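Local structure of uracil-DNA glycosylase (Nitratifractor salsuginis, 5X3G) at residues E28-P33 and E195-Y200. The protein is a glycosylase-family enzyme of alpha/beta architecture, with helices packed around a central parallel sheet of four strands. Sequence-based numbering, arbitrary orientation.
Sequences EPILLP and EGFEAY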
# COMPACT_ATOMS: atom_id res chain seq x y z
N GLU A 28 -6.92 -6.21 17.08
CA GLU A 28 -7.37 -7.60 17.22
C GLU A 28 -8.82 -7.84 16.81
O GLU A 28 -9.08 -8.87 16.16
CB GLU A 28 -7.12 -8.08 18.65
CG GLU A 28 -5.67 -8.42 18.93
CD GLU A 28 -5.47 -9.16 20.24
OE1 GLU A 28 -6.47 -9.69 20.78
OE2 GLU A 28 -4.32 -9.21 20.72
N PRO A 29 -9.80 -6.98 17.15
CA PRO A 29 -11.19 -7.28 16.74
C PRO A 29 -11.38 -7.40 15.24
O PRO A 29 -12.24 -8.15 14.79
CB PRO A 29 -11.99 -6.11 17.32
CG PRO A 29 -11.17 -5.63 18.46
CD PRO A 29 -9.75 -5.80 18.03
N ILE A 30 -10.59 -6.67 14.45
CA ILE A 30 -10.74 -6.70 12.99
C ILE A 30 -9.78 -7.70 12.37
O ILE A 30 -10.14 -8.42 11.43
CB ILE A 30 -10.53 -5.29 12.41
CG1 ILE A 30 -11.52 -4.30 13.03
CG2 ILE A 30 -10.69 -5.30 10.90
CD1 ILE A 30 -11.34 -2.88 12.52
N LEU A 31 -8.55 -7.78 12.88
CA LEU A 31 -7.46 -8.48 12.22
C LEU A 31 -7.40 -9.96 12.58
O LEU A 31 -7.11 -10.79 11.71
CB LEU A 31 -6.13 -7.80 12.57
CG LEU A 31 -4.95 -7.86 11.60
CD1 LEU A 31 -5.40 -7.57 10.18
CD2 LEU A 31 -3.91 -6.84 12.04
N LEU A 32 -7.67 -10.31 13.84
CA LEU A 32 -7.67 -11.73 14.22
C LEU A 32 -8.76 -12.52 13.50
O LEU A 32 -8.44 -13.60 12.97
CB LEU A 32 -7.79 -11.86 15.74
CG LEU A 32 -6.52 -12.29 16.48
CD1 LEU A 32 -5.35 -11.41 16.09
CD2 LEU A 32 -6.74 -12.26 17.98
N PRO A 33 -10.02 -12.07 13.43
CA PRO A 33 -10.99 -12.80 12.59
C PRO A 33 -10.53 -12.95 11.15
O PRO A 33 -10.54 -14.07 10.61
CB PRO A 33 -12.25 -11.94 12.70
CG PRO A 33 -12.14 -11.31 14.03
CD PRO A 33 -10.68 -11.01 14.21
N GLU A 195 -15.34 -6.25 5.89
CA GLU A 195 -16.47 -6.39 6.79
C GLU A 195 -16.23 -5.64 8.09
O GLU A 195 -17.10 -4.92 8.58
CB GLU A 195 -16.75 -7.87 7.06
CG GLU A 195 -17.62 -8.15 8.27
CD GLU A 195 -18.14 -9.58 8.31
OE1 GLU A 195 -17.88 -10.33 7.34
OE2 GLU A 195 -18.78 -9.95 9.30
N GLY A 196 -15.03 -5.79 8.66
CA GLY A 196 -14.70 -5.13 9.91
C GLY A 196 -14.63 -3.62 9.82
O GLY A 196 -14.81 -2.94 10.84
N PHE A 197 -14.38 -3.07 8.63
CA PHE A 197 -14.29 -1.63 8.44
C PHE A 197 -15.62 -0.99 8.07
O PHE A 197 -15.66 0.22 7.83
CB PHE A 197 -13.26 -1.30 7.35
CG PHE A 197 -11.84 -1.33 7.82
CD1 PHE A 197 -11.37 -0.38 8.70
CD2 PHE A 197 -10.96 -2.29 7.35
CE1 PHE A 197 -10.06 -0.40 9.13
CE2 PHE A 197 -9.65 -2.31 7.77
CZ PHE A 197 -9.20 -1.37 8.66
N GLU A 198 -16.70 -1.77 8.02
CA GLU A 198 -17.98 -1.24 7.54
C GLU A 198 -18.45 -0.05 8.37
O GLU A 198 -18.95 0.93 7.83
CB GLU A 198 -19.03 -2.36 7.55
CG GLU A 198 -20.30 -2.06 6.75
CD GLU A 198 -21.28 -1.18 7.50
OE1 GLU A 198 -22.07 -0.47 6.85
OE2 GLU A 198 -21.26 -1.20 8.75
N ALA A 199 -18.29 -0.12 9.70
CA ALA A 199 -18.71 0.98 10.55
C ALA A 199 -17.87 2.23 10.30
O ALA A 199 -18.40 3.35 10.27
CB ALA A 199 -18.63 0.57 12.02
N TYR A 200 -16.56 2.06 10.11
CA TYR A 200 -15.68 3.21 9.92
C TYR A 200 -15.89 3.86 8.56
O TYR A 200 -15.68 5.07 8.41
CB TYR A 200 -14.22 2.78 10.09
CG TYR A 200 -13.92 2.16 11.44
CD1 TYR A 200 -13.48 2.94 12.49
CD2 TYR A 200 -14.08 0.80 11.65
CE1 TYR A 200 -13.20 2.39 13.73
CE2 TYR A 200 -13.80 0.23 12.88
CZ TYR A 200 -13.36 1.03 13.92
OH TYR A 200 -13.08 0.47 15.14
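Ile-30 reaches across from helix 28-35 to Gly-196, Phe-197 and Tyr-200, and its two branches share the work in a way that illustrates how one branched aliphatic side chain can bridge a helix and the chain leaving the end of another. The CG2 methyl abuts Gly-196 CA at 4.1 Å; with no side chain at that position, the two backbones come as near as 5.3 Å between the CA atoms of Ile-30 and Gly-196. The longer branch extends past this point, its terminal CD1 standing 3.9 Å from the carbonyl O of Gly-196 and 4.0 Å from CE2 of Tyr-200. CD1 also sits over one face of the Phe-197 ring, its closest ring atom there being CE1 at 4.4 Å, whereas it meets the Tyr-200 ring obliquely. Torsions explain this reach: CG1 is turned beside the backbone N (chi1 -57°), and the branch is then fully extended to CD1 (chi2 178°). No hydrogen bond spans the two segments, so their direct contact is one of van der Waals packing. In the fold, residues 195-200 carry the chain from helix 179-196 towards strand 203-207, within the beta-alpha-beta crossover that links strand 164-168 to that parallel strand; the contact therefore joins helix 28-35, near the start of the chain, to the connection that leads into strand 203-207. A backbone hydrogen bond from Glu-198 N to Glu-195 O spans the start of this turn, and the Gly-196 carbonyl O lies in the plane of the Tyr-200 ring at its edge. Within helix 28-35, the hydrogen bond from Leu-32 N to Glu-28 O closes the turn that carries Ile-30. Further out, Leu-193 and Pro-68 also touch Ile-30, Pro-202 packs on Phe-197, and Leu-31 continues the helix-helix contact against Phe-189 and Leu-193.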